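Local atomic coordinates of carbohydrate kinase, FGGY (Novosphingobium aromaticivorans, PDB entry 3H6E), a protein that probably acts as a sugar kinase of the FGGY family, transferring a phosphate group to a carbohydrate substrate. Residues A[296-301]-A[376-381]; A[336-341]-A[371-376]; A[357-360]-A[365-368]. One frame throughout, in Å; residues are numbered along the deposited sequence.

Interaction 1: residues A[296-301]-A[376-381]; sequences ARFMGG and LVADTA
In the C-terminal domain of this actin-like ATPase fold, the end of strand 292-298 lies against helix 363-384, a helix-on-sheet packing. The short strand and helix segments run nearly antiparallel, at 156°, and their axes come within 8.6 Å. Phe298 is the main side chain of the contact. One face of its ring is covered by Val377: the CG1 methyl stands 3.6 Å from the centroid of the Phe298 ring and only 13° off the normal, which meets the geometry of a CH-pi contact over the ring centre. On Phe298, CG sits between the backbone N and the carbonyl carbon (chi1 74°), and this swings the ring across to the helix. Farther round the ring, Phe298 CE1 approaches Ala378 CA at 3.8 Å, and the Ala378 methyl follows at 4.0 Å from the same CE1. One turn on, Ala296 CB lies 4.1 Å from Ala381 CB, methyl to methyl, and 3.5 Å from Ala381 O. All five residues are buried and the contact is wholly apolar in its side chains. The small alanines probably allow the close approach of helix and strand, Ala296 and Ala381 having CA atoms 5.6 Å apart. Beyond Phe298 the chain turns at Met299, the centre of an inverse gamma turn and the N-cap position of helix 300-308. Strand 292-298 is itself flanked by strands 261-266 and 282-286, Phe298 also meets the ring of Phe261, and Val377 packs in addition on Trp464 of helix 457-468.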
ATOM      1  N   ALA A 296      -7.783   4.203   6.180  1.00 22.04           N
ATOM      2  CA  ALA A 296      -8.281   5.536   5.868  1.00 22.80           C
ATOM      3  C   ALA A 296      -7.152   6.344   5.257  1.00 22.34           C
ATOM      4  O   ALA A 296      -6.052   6.386   5.808  1.00 22.62           O
ATOM      5  CB  ALA A 296      -8.800   6.217   7.116  1.00 19.92           C
ATOM      6  N   ARG A 297      -7.407   6.974   4.116  1.00 21.89           N
ATOM      7  CA  ARG A 297      -6.394   7.824   3.500  1.00 23.29           C
ATOM      8  C   ARG A 297      -6.846   9.255   3.226  1.00 24.44           C
ATOM      9  O   ARG A 297      -8.028   9.594   3.326  1.00 24.20           O
ATOM     10  CB  ARG A 297      -5.812   7.201   2.217  1.00 25.23           C
ATOM     11  CG  ARG A 297      -6.553   6.000   1.646  1.00 26.75           C
ATOM     12  CD  ARG A 297      -7.902   6.365   1.054  1.00 28.18           C
ATOM     13  NE  ARG A 297      -7.840   6.905  -0.307  1.00 29.24           N
ATOM     14  CZ  ARG A 297      -7.703   6.164  -1.407  1.00 30.85           C
ATOM     15  NH1 ARG A 297      -7.571   4.849  -1.308  1.00 31.51           N
ATOM     16  NH2 ARG A 297      -7.682   6.735  -2.606  1.00 27.73           N
ATOM     17  N   PHE A 298      -5.863  10.083   2.901  1.00 24.22           N
ATOM     18  CA  PHE A 298      -6.080  11.423   2.378  1.00 26.20           C
ATOM     19  C   PHE A 298      -4.771  11.825   1.708  1.00 25.33           C
ATOM     20  O   PHE A 298      -3.705  11.343   2.087  1.00 24.17           O
ATOM     21  CB  PHE A 298      -6.482  12.410   3.482  1.00 25.79           C
ATOM     22  CG  PHE A 298      -5.354  12.821   4.386  1.00 24.01           C
ATOM     23  CD1 PHE A 298      -4.916  11.982   5.397  1.00 23.38           C
ATOM     24  CD2 PHE A 298      -4.750  14.061   4.243  1.00 24.87           C
ATOM     25  CE1 PHE A 298      -3.882  12.364   6.239  1.00 24.02           C
ATOM     26  CE2 PHE A 298      -3.717  14.451   5.082  1.00 24.77           C
ATOM     27  CZ  PHE A 298      -3.282  13.596   6.082  1.00 24.37           C
HETATM   28  N   MSE A 299      -4.851  12.682   0.700  1.00 25.41           N
HETATM   29  CA  MSE A 299      -3.673  13.005  -0.093  1.00 25.92           C
HETATM   30  C   MSE A 299      -2.782  14.033   0.580  1.00 26.23           C
HETATM   31  O   MSE A 299      -2.532  15.108   0.035  1.00 30.17           O
HETATM   32  CB  MSE A 299      -4.079  13.464  -1.488  1.00 28.87           C
HETATM   33  CG  MSE A 299      -4.337  12.305  -2.428  1.00 31.25           C
HETATM   34 SE   MSE A 299      -4.318  12.856  -4.286  1.00 59.37          SE
HETATM   35  CE  MSE A 299      -6.117  13.575  -4.356  1.00 37.89           C
ATOM     36  N   GLY A 300      -2.293  13.680   1.761  1.00 24.28           N
ATOM     37  CA  GLY A 300      -1.479  14.570   2.564  1.00 26.52           C
ATOM     38  C   GLY A 300      -0.360  15.249   1.807  1.00 28.13           C
ATOM     39  O   GLY A 300      -0.299  16.475   1.762  1.00 30.39           O
ATOM     40  N   GLY A 301       0.525  14.455   1.214  1.00 28.31           N
ATOM     41  CA  GLY A 301       1.686  14.986   0.520  1.00 27.74           C
ATOM     42  C   GLY A 301       1.344  15.963  -0.587  1.00 28.99           C
ATOM     43  O   GLY A 301       2.100  16.894  -0.861  1.00 30.49           O
ATOM     44  N   LEU A 376      -3.535  17.009  12.016  1.00 26.61           N
ATOM     45  CA  LEU A 376      -4.931  17.101  12.421  1.00 27.33           C
ATOM     46  C   LEU A 376      -5.834  16.268  11.524  1.00 26.34           C
ATOM     47  O   LEU A 376      -6.775  15.635  11.998  1.00 26.51           O
ATOM     48  CB  LEU A 376      -5.380  18.562  12.424  1.00 29.89           C
ATOM     49  CG  LEU A 376      -4.607  19.448  13.407  1.00 32.85           C
ATOM     50  CD1 LEU A 376      -4.602  20.907  12.970  1.00 33.38           C
ATOM     51  CD2 LEU A 376      -5.142  19.296  14.832  1.00 34.77           C
ATOM     52  N   VAL A 377      -5.544  16.271  10.227  1.00 26.40           N
ATOM     53  CA  VAL A 377      -6.323  15.490   9.278  1.00 25.31           C
ATOM     54  C   VAL A 377      -5.983  14.007   9.417  1.00 25.87           C
ATOM     55  O   VAL A 377      -6.850  13.149   9.262  1.00 25.48           O
ATOM     56  CB  VAL A 377      -6.097  15.949   7.822  1.00 26.40           C
ATOM     57  CG1 VAL A 377      -6.934  15.111   6.864  1.00 24.48           C
ATOM     58  CG2 VAL A 377      -6.431  17.426   7.670  1.00 26.22           C
ATOM     59  N   ALA A 378      -4.720  13.712   9.713  1.00 25.06           N
ATOM     60  CA  ALA A 378      -4.313  12.339   9.986  1.00 24.82           C
ATOM     61  C   ALA A 378      -4.982  11.875  11.270  1.00 24.49           C
ATOM     62  O   ALA A 378      -5.381  10.719  11.398  1.00 24.01           O
ATOM     63  CB  ALA A 378      -2.803  12.235  10.109  1.00 22.27           C
ATOM     64  N   ASP A 379      -5.111  12.801  12.215  1.00 25.29           N
ATOM     65  CA  ASP A 379      -5.764  12.529  13.488  1.00 25.83           C
ATOM     66  C   ASP A 379      -7.217  12.116  13.277  1.00 24.66           C
ATOM     67  O   ASP A 379      -7.695  11.158  13.880  1.00 23.80           O
ATOM     68  CB  ASP A 379      -5.700  13.766  14.383  1.00 27.61           C
ATOM     69  CG  ASP A 379      -6.464  13.588  15.675  1.00 29.66           C
ATOM     70  OD1 ASP A 379      -5.919  12.950  16.602  1.00 27.99           O
ATOM     71  OD2 ASP A 379      -7.607  14.091  15.759  1.00 29.32           O
ATOM     72  N   THR A 380      -7.916  12.852  12.420  1.00 23.70           N
ATOM     73  CA  THR A 380      -9.294  12.526  12.081  1.00 23.40           C
ATOM     74  C   THR A 380      -9.378  11.178  11.368  1.00 22.46           C
ATOM     75  O   THR A 380     -10.288  10.389  11.622  1.00 22.75           O
ATOM     76  CB  THR A 380      -9.921  13.622  11.192  1.00 24.91           C
ATOM     77  OG1 THR A 380     -10.076  14.823  11.957  1.00 25.73           O
ATOM     78  CG2 THR A 380     -11.282  13.188  10.662  1.00 22.16           C
ATOM     79  N   ALA A 381      -8.422  10.919  10.479  1.00 20.82           N
ATOM     80  CA  ALA A 381      -8.413   9.686   9.699  1.00 22.03           C
ATOM     81  C   ALA A 381      -8.142   8.453  10.559  1.00 21.73           C
ATOM     82  O   ALA A 381      -8.782   7.416  10.392  1.00 19.43           O
ATOM     83  CB  ALA A 381      -7.407   9.781   8.573  1.00 21.08           C
TER

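Interaction 2: residues A[336-341]-A[371-376]; sequences RMILPT and CLYAAL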
ATOM      1  N   ARG A 336      -2.344  30.737  13.805  1.00 50.95           N
ATOM      2  CA  ARG A 336      -2.072  30.639  12.375  1.00 49.18           C
ATOM      3  C   ARG A 336      -2.316  29.211  11.908  1.00 46.65           C
ATOM      4  O   ARG A 336      -1.583  28.299  12.293  1.00 47.02           O
ATOM      5  CB  ARG A 336      -0.624  31.030  12.070  1.00 46.44           C
ATOM      6  CG  ARG A 336      -0.196  32.389  12.593  1.00 48.16           C
ATOM      7  CD  ARG A 336       1.085  32.839  11.896  1.00 48.74           C
ATOM      8  NE  ARG A 336       1.826  33.826  12.674  1.00 52.75           N
ATOM      9  CZ  ARG A 336       1.513  35.115  12.731  1.00 53.32           C
ATOM     10  NH1 ARG A 336       0.463  35.568  12.060  1.00 49.11           N
ATOM     11  NH2 ARG A 336       2.244  35.946  13.464  1.00 49.42           N
HETATM   12  N   MSE A 337      -3.332  29.008  11.075  1.00 44.40           N
HETATM   13  CA  MSE A 337      -3.679  27.649  10.670  1.00 45.10           C
HETATM   14  C   MSE A 337      -4.338  27.507   9.291  1.00 41.55           C
HETATM   15  O   MSE A 337      -4.674  28.498   8.637  1.00 39.23           O
HETATM   16  CB  MSE A 337      -4.559  27.006  11.737  1.00 44.27           C
HETATM   17  CG  MSE A 337      -5.932  27.620  11.830  1.00 45.77           C
HETATM   18 SE   MSE A 337      -6.879  26.999  13.406  1.00 63.35          SE
HETATM   19  CE  MSE A 337      -8.696  27.277  12.761  1.00 45.91           C
ATOM     20  N   ILE A 338      -4.519  26.253   8.877  1.00 41.91           N
ATOM     21  CA  ILE A 338      -5.036  25.899   7.555  1.00 36.31           C
ATOM     22  C   ILE A 338      -6.280  25.032   7.678  1.00 34.60           C
ATOM     23  O   ILE A 338      -6.283  24.053   8.419  1.00 35.87           O
ATOM     24  CB  ILE A 338      -3.999  25.075   6.768  1.00 34.09           C
ATOM     25  CG1 ILE A 338      -2.660  25.810   6.697  1.00 34.47           C
ATOM     26  CG2 ILE A 338      -4.526  24.727   5.378  1.00 33.94           C
ATOM     27  CD1 ILE A 338      -1.493  24.912   6.318  1.00 34.55           C
ATOM     28  N   LEU A 339      -7.328  25.373   6.938  1.00 35.95           N
ATOM     29  CA  LEU A 339      -8.548  24.572   6.934  1.00 34.41           C
ATOM     30  C   LEU A 339      -8.629  23.673   5.695  1.00 35.40           C
ATOM     31  O   LEU A 339      -8.288  24.097   4.593  1.00 35.79           O
ATOM     32  CB  LEU A 339      -9.777  25.476   7.017  1.00 34.72           C
ATOM     33  CG  LEU A 339      -9.759  26.539   8.117  1.00 36.29           C
ATOM     34  CD1 LEU A 339     -11.104  27.233   8.200  1.00 39.12           C
ATOM     35  CD2 LEU A 339      -9.390  25.936   9.461  1.00 38.31           C
ATOM     36  N   PRO A 340      -9.074  22.420   5.885  1.00 35.49           N
ATOM     37  CA  PRO A 340      -9.272  21.432   4.814  1.00 35.63           C
ATOM     38  C   PRO A 340     -10.384  21.868   3.867  1.00 35.52           C
ATOM     39  O   PRO A 340     -11.295  22.566   4.307  1.00 36.24           O
ATOM     40  CB  PRO A 340      -9.715  20.175   5.574  1.00 34.44           C
ATOM     41  CG  PRO A 340      -9.263  20.385   6.981  1.00 36.08           C
ATOM     42  CD  PRO A 340      -9.371  21.859   7.212  1.00 36.31           C
ATOM     43  N   THR A 341     -10.328  21.458   2.602  1.00 34.48           N
ATOM     44  CA  THR A 341      -9.267  20.597   2.094  1.00 33.75           C
ATOM     45  C   THR A 341      -8.637  21.206   0.847  1.00 33.20           C
ATOM     46  O   THR A 341      -9.240  22.052   0.184  1.00 32.20           O
ATOM     47  CB  THR A 341      -9.813  19.204   1.711  1.00 32.53           C
ATOM     48  OG1 THR A 341      -8.727  18.350   1.328  1.00 31.14           O
ATOM     49  CG2 THR A 341     -10.787  19.315   0.551  1.00 30.93           C
ATOM     50  N   CYS A 371       2.669  21.251   8.411  1.00 31.36           N
ATOM     51  CA  CYS A 371       2.876  19.992   9.114  1.00 30.92           C
ATOM     52  C   CYS A 371       1.823  19.762  10.193  1.00 30.71           C
ATOM     53  O   CYS A 371       1.545  18.621  10.561  1.00 31.02           O
ATOM     54  CB  CYS A 371       4.265  19.959   9.745  1.00 31.24           C
ATOM     55  SG  CYS A 371       5.619  19.982   8.570  1.00 34.21           S
ATOM     56  N   LEU A 372       1.245  20.847  10.699  1.00 31.36           N
ATOM     57  CA  LEU A 372       0.222  20.745  11.736  1.00 32.35           C
ATOM     58  C   LEU A 372      -1.110  20.328  11.141  1.00 30.20           C
ATOM     59  O   LEU A 372      -1.817  19.493  11.703  1.00 28.98           O
ATOM     60  CB  LEU A 372       0.058  22.074  12.482  1.00 32.86           C
ATOM     61  CG  LEU A 372       1.235  22.556  13.336  1.00 36.49           C
ATOM     62  CD1 LEU A 372       0.778  23.652  14.298  1.00 38.99           C
ATOM     63  CD2 LEU A 372       1.870  21.403  14.095  1.00 32.22           C
ATOM     64  N   TYR A 373      -1.444  20.920   9.998  1.00 29.80           N
ATOM     65  CA  TYR A 373      -2.690  20.630   9.300  1.00 29.03           C
ATOM     66  C   TYR A 373      -2.775  19.156   8.903  1.00 28.73           C
ATOM     67  O   TYR A 373      -3.857  18.564   8.899  1.00 27.44           O
ATOM     68  CB  TYR A 373      -2.821  21.529   8.063  1.00 29.30           C
ATOM     69  CG  TYR A 373      -3.821  21.039   7.038  1.00 30.29           C
ATOM     70  CD1 TYR A 373      -5.170  21.349   7.148  1.00 31.86           C
ATOM     71  CD2 TYR A 373      -3.414  20.266   5.959  1.00 28.97           C
ATOM     72  CE1 TYR A 373      -6.084  20.898   6.213  1.00 32.70           C
ATOM     73  CE2 TYR A 373      -4.319  19.813   5.021  1.00 28.43           C
ATOM     74  CZ  TYR A 373      -5.650  20.133   5.151  1.00 30.59           C
ATOM     75  OH  TYR A 373      -6.556  19.684   4.221  1.00 31.55           O
ATOM     76  N   ALA A 374      -1.629  18.569   8.573  1.00 27.05           N
ATOM     77  CA  ALA A 374      -1.579  17.174   8.154  1.00 28.51           C
ATOM     78  C   ALA A 374      -1.698  16.252   9.363  1.00 28.00           C
ATOM     79  O   ALA A 374      -2.184  15.127   9.254  1.00 26.52           O
ATOM     80  CB  ALA A 374      -0.296  16.891   7.375  1.00 25.75           C
ATOM     81  N   ALA A 375      -1.253  16.739  10.516  1.00 27.89           N
ATOM     82  CA  ALA A 375      -1.364  15.984  11.756  1.00 28.64           C
ATOM     83  C   ALA A 375      -2.825  15.898  12.174  1.00 27.38           C
ATOM     84  O   ALA A 375      -3.299  14.850  12.610  1.00 25.65           O
ATOM     85  CB  ALA A 375      -0.538  16.634  12.848  1.00 28.47           C
ATOM     86  N   LEU A 376      -3.535  17.009  12.016  1.00 26.61           N
ATOM     87  CA  LEU A 376      -4.931  17.101  12.421  1.00 27.33           C
ATOM     88  C   LEU A 376      -5.834  16.268  11.524  1.00 26.34           C
ATOM     89  O   LEU A 376      -6.775  15.635  11.998  1.00 26.51           O
ATOM     90  CB  LEU A 376      -5.380  18.562  12.424  1.00 29.89           C
ATOM     91  CG  LEU A 376      -4.607  19.448  13.407  1.00 32.85           C
ATOM     92  CD1 LEU A 376      -4.602  20.907  12.970  1.00 33.38           C
ATOM     93  CD2 LEU A 376      -5.142  19.296  14.832  1.00 34.77           C
TER
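The Tyr373 ring has the CG2 methyl of Ile338 over one face and the Pro340 ring at its edge. The methyl is displaced toward the rim: CG2 of Ile338 lies 4.2 Å from the centroid of the Tyr373 ring and 24° off the normal, within the range of a CH-pi contact. Ile338 and Tyr373 cross at about a right angle. At the edge, Pro340 CG comes to 3.3 Å from Tyr373 CE1, with Pro340 CD in the ring plane, so the proline closes tightly on the side that carries CE1. CG of Tyr373 is anti to the backbone N (chi1 162°), which sends the ring off helix 363-384 and along the 336-341 segment. It therefore passes Ile338 first and reaches Pro340 and Thr341 with its hydroxyl end. Backbone atoms also line the phenol: Ile338 O is 3.2 Å from Tyr373 CD1, a carbonyl that is hydrogen-bonded to Trp464 NE1, while Pro340 CA lies 3.3 Å from Tyr373 OH. The peptide between Pro340 and Thr341 is cis, which turns the chain just where the phenol ends. Between the two hydroxyls, Thr341 OG1 and Tyr373 OH, the separation is 3.9 Å; Tyr373 OH is hydrogen-bonded to Glu303 OE1 of helix 300-308, and Thr341 OG1 makes a weak hydrogen bond to that same oxygen. A phenylalanine here would probably keep the packing on Ile338 and Pro340 but leave Glu303 OE1 without its phenol partner. The chemistry is thus divided along one side chain: an apolar ring body wedged beside the strand 337-339 segment, and a buried polar tip satisfied by a carboxylate.

Interaction 3: residues A[357-360]-A[365-368]; sequences INRP and ERRA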
ATOM      1  N   ILE A 357      -5.869  31.147   8.082  1.00 40.72           N
ATOM      2  CA  ILE A 357      -6.301  32.011   9.172  1.00 42.50           C
ATOM      3  C   ILE A 357      -5.062  32.578   9.841  1.00 44.44           C
ATOM      4  O   ILE A 357      -4.249  31.838  10.398  1.00 45.88           O
ATOM      5  CB  ILE A 357      -7.159  31.261  10.193  1.00 43.25           C
ATOM      6  CG1 ILE A 357      -8.560  31.021   9.626  1.00 41.80           C
ATOM      7  CG2 ILE A 357      -7.247  32.050  11.485  1.00 44.25           C
ATOM      8  CD1 ILE A 357      -9.431  30.152  10.498  1.00 45.33           C
ATOM      9  N   ASN A 358      -4.915  33.895   9.773  1.00 45.22           N
ATOM     10  CA  ASN A 358      -3.670  34.526  10.176  1.00 46.92           C
ATOM     11  C   ASN A 358      -2.528  33.843   9.434  1.00 46.97           C
ATOM     12  O   ASN A 358      -1.656  33.212  10.036  1.00 46.63           O
ATOM     13  CB  ASN A 358      -3.476  34.434  11.689  1.00 47.52           C
ATOM     14  CG  ASN A 358      -4.679  34.944  12.461  1.00 48.42           C
ATOM     15  OD1 ASN A 358      -5.543  35.627  11.909  1.00 48.62           O
ATOM     16  ND2 ASN A 358      -4.742  34.612  13.744  1.00 50.12           N
ATOM     17  N   ARG A 359      -2.564  33.953   8.111  1.00 45.80           N
ATOM     18  CA  ARG A 359      -1.541  33.360   7.266  1.00 45.38           C
ATOM     19  C   ARG A 359      -0.175  33.939   7.599  1.00 42.85           C
ATOM     20  O   ARG A 359       0.004  35.155   7.603  1.00 43.57           O
ATOM     21  CB  ARG A 359      -1.890  33.576   5.789  1.00 44.98           C
ATOM     22  CG  ARG A 359      -0.708  33.575   4.831  1.00 44.47           C
ATOM     23  CD  ARG A 359      -1.050  32.795   3.571  1.00 45.33           C
ATOM     24  NE  ARG A 359      -0.521  33.404   2.354  1.00 50.45           N
ATOM     25  CZ  ARG A 359      -1.271  33.735   1.306  1.00 55.04           C
ATOM     26  NH1 ARG A 359      -2.580  33.508   1.325  1.00 51.72           N
ATOM     27  NH2 ARG A 359      -0.715  34.282   0.232  1.00 53.47           N
ATOM     28  N   PRO A 360       0.793  33.064   7.902  1.00 44.85           N
ATOM     29  CA  PRO A 360       2.155  33.534   8.168  1.00 46.54           C
ATOM     30  C   PRO A 360       2.731  34.066   6.867  1.00 46.60           C
ATOM     31  O   PRO A 360       2.357  33.586   5.798  1.00 46.61           O
ATOM     32  CB  PRO A 360       2.899  32.262   8.598  1.00 44.22           C
ATOM     33  CG  PRO A 360       1.836  31.218   8.818  1.00 45.82           C
ATOM     34  CD  PRO A 360       0.700  31.597   7.928  1.00 43.16           C
ATOM     35  N   GLU A 365       7.312  29.448   9.035  1.00 43.55           N
ATOM     36  CA  GLU A 365       6.080  29.414   9.814  1.00 43.44           C
ATOM     37  C   GLU A 365       4.928  28.862   8.988  1.00 43.08           C
ATOM     38  O   GLU A 365       3.993  28.271   9.527  1.00 43.69           O
ATOM     39  CB  GLU A 365       5.732  30.803  10.348  1.00 45.08           C
ATOM     40  CG  GLU A 365       6.668  31.297  11.436  1.00 47.11           C
ATOM     41  CD  GLU A 365       6.140  32.530  12.145  1.00 51.35           C
ATOM     42  OE1 GLU A 365       5.044  33.004  11.778  1.00 51.24           O
ATOM     43  OE2 GLU A 365       6.824  33.021  13.070  1.00 53.53           O
ATOM     44  N   ARG A 366       4.998  29.061   7.676  1.00 42.64           N
ATOM     45  CA  ARG A 366       3.990  28.515   6.782  1.00 41.30           C
ATOM     46  C   ARG A 366       4.266  27.026   6.580  1.00 38.29           C
ATOM     47  O   ARG A 366       3.345  26.215   6.519  1.00 36.93           O
ATOM     48  CB  ARG A 366       3.984  29.266   5.446  1.00 40.76           C
ATOM     49  CG  ARG A 366       2.587  29.635   4.965  1.00 43.64           C
ATOM     50  CD  ARG A 366       2.593  30.356   3.619  1.00 43.81           C
ATOM     51  NE  ARG A 366       3.446  31.539   3.624  1.00 46.11           N
ATOM     52  CZ  ARG A 366       3.239  32.612   2.864  1.00 48.03           C
ATOM     53  NH1 ARG A 366       2.193  32.660   2.047  1.00 48.83           N
ATOM     54  NH2 ARG A 366       4.072  33.643   2.931  1.00 47.37           N
ATOM     55  N   ARG A 367       5.546  26.678   6.501  1.00 38.70           N
ATOM     56  CA  ARG A 367       5.971  25.294   6.334  1.00 38.11           C
ATOM     57  C   ARG A 367       5.729  24.482   7.605  1.00 39.37           C
ATOM     58  O   ARG A 367       5.434  23.287   7.550  1.00 37.53           O
ATOM     59  CB  ARG A 367       7.451  25.228   5.952  1.00 39.41           C
ATOM     60  CG  ARG A 367       7.775  25.751   4.563  1.00 36.95           C
ATOM     61  CD  ARG A 367       9.010  25.062   4.017  1.00 35.85           C
ATOM     62  NE  ARG A 367      10.217  25.412   4.756  1.00 36.04           N
ATOM     63  CZ  ARG A 367      11.297  24.639   4.829  1.00 37.86           C
ATOM     64  NH1 ARG A 367      11.314  23.460   4.222  1.00 35.83           N
ATOM     65  NH2 ARG A 367      12.358  25.039   5.519  1.00 37.94           N
ATOM     66  N   ALA A 368       5.870  25.132   8.753  1.00 40.88           N
ATOM     67  CA  ALA A 368       5.642  24.469  10.027  1.00 39.07           C
ATOM     68  C   ALA A 368       4.150  24.227  10.221  1.00 37.14           C
ATOM     69  O   ALA A 368       3.735  23.159  10.675  1.00 33.88           O
ATOM     70  CB  ALA A 368       6.206  25.298  11.166  1.00 40.68           C
TER
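Pro360 O lies over one face of the Arg366 guanidinium, 3.0 Å above its plane and displaced toward the rim. This is the strand-loop-helix connection that leads from strand 355-357 of a beta hairpin into the first turns of helix 363-384, and the CA atoms of Pro360 and Arg366 are the nearest pair between 357-360 and 365-368. Although Pro360 O is 3.2 Å from Arg366 NE, the oxygen stands above the N-H groups rather than in line with them. The angle is poor for a hydrogen bond, and the approach is better read as a carbonyl dipole set against a cationic face. A bend at chi3 of Arg366 (-55°) helps lay the guanidinium beneath the carbonyl, where the group also makes a cation-pi contact with Trp363. The proline ring itself rests on the helix. Its CB meets Glu365 CB at 3.6 Å, and its CG faces the backbone carbonyl of Glu365. The Glu365 side chain is extended beyond CG, which brings OE1 to a long, weak ion pair with Arg336 NE. Pro360 is the buried residue of this otherwise more open contact. Arg359 approaches Arg366 obliquely, the two guanidinium planes being 43° apart, with Arg366 NH1 at the edge of the Arg359 group. The modelled 2.8 Å between Arg359 NE and Arg366 NH1 brings two donors of like charge together and is not a hydrogen bond, so the placement of these ends is doubtful; both arginines also touch crystal neighbours, which may influence where they lie. Nearer the helix, Arg366 CG crosses the proline ring obliquely, 4.0 Å from Pro360 CD.

In the fold
All three interactions use helix 363-384 in the C-terminal domain, at successive levels along it: residues 365-368 in interaction 3, 371-376 in interaction 2 and 376-381 in interaction 1, the last two sharing Leu376. Their centres are about 10 Å apart from 1 to 2 and from 2 to 3, and about 19 Å from 1 to 3. Along the chain they are nested, 357-360/365-368 inside 336-341/371-376, which in turn lies inside 296-301/376-381. The helix thus ties the seven-stranded sheet, through strand 292-298, to the small hairpin of 337-339 and 355-357, whose strands also connect interactions 2 and 3 directly through a probable hydrogen bond from Met337 N to Ile357 O.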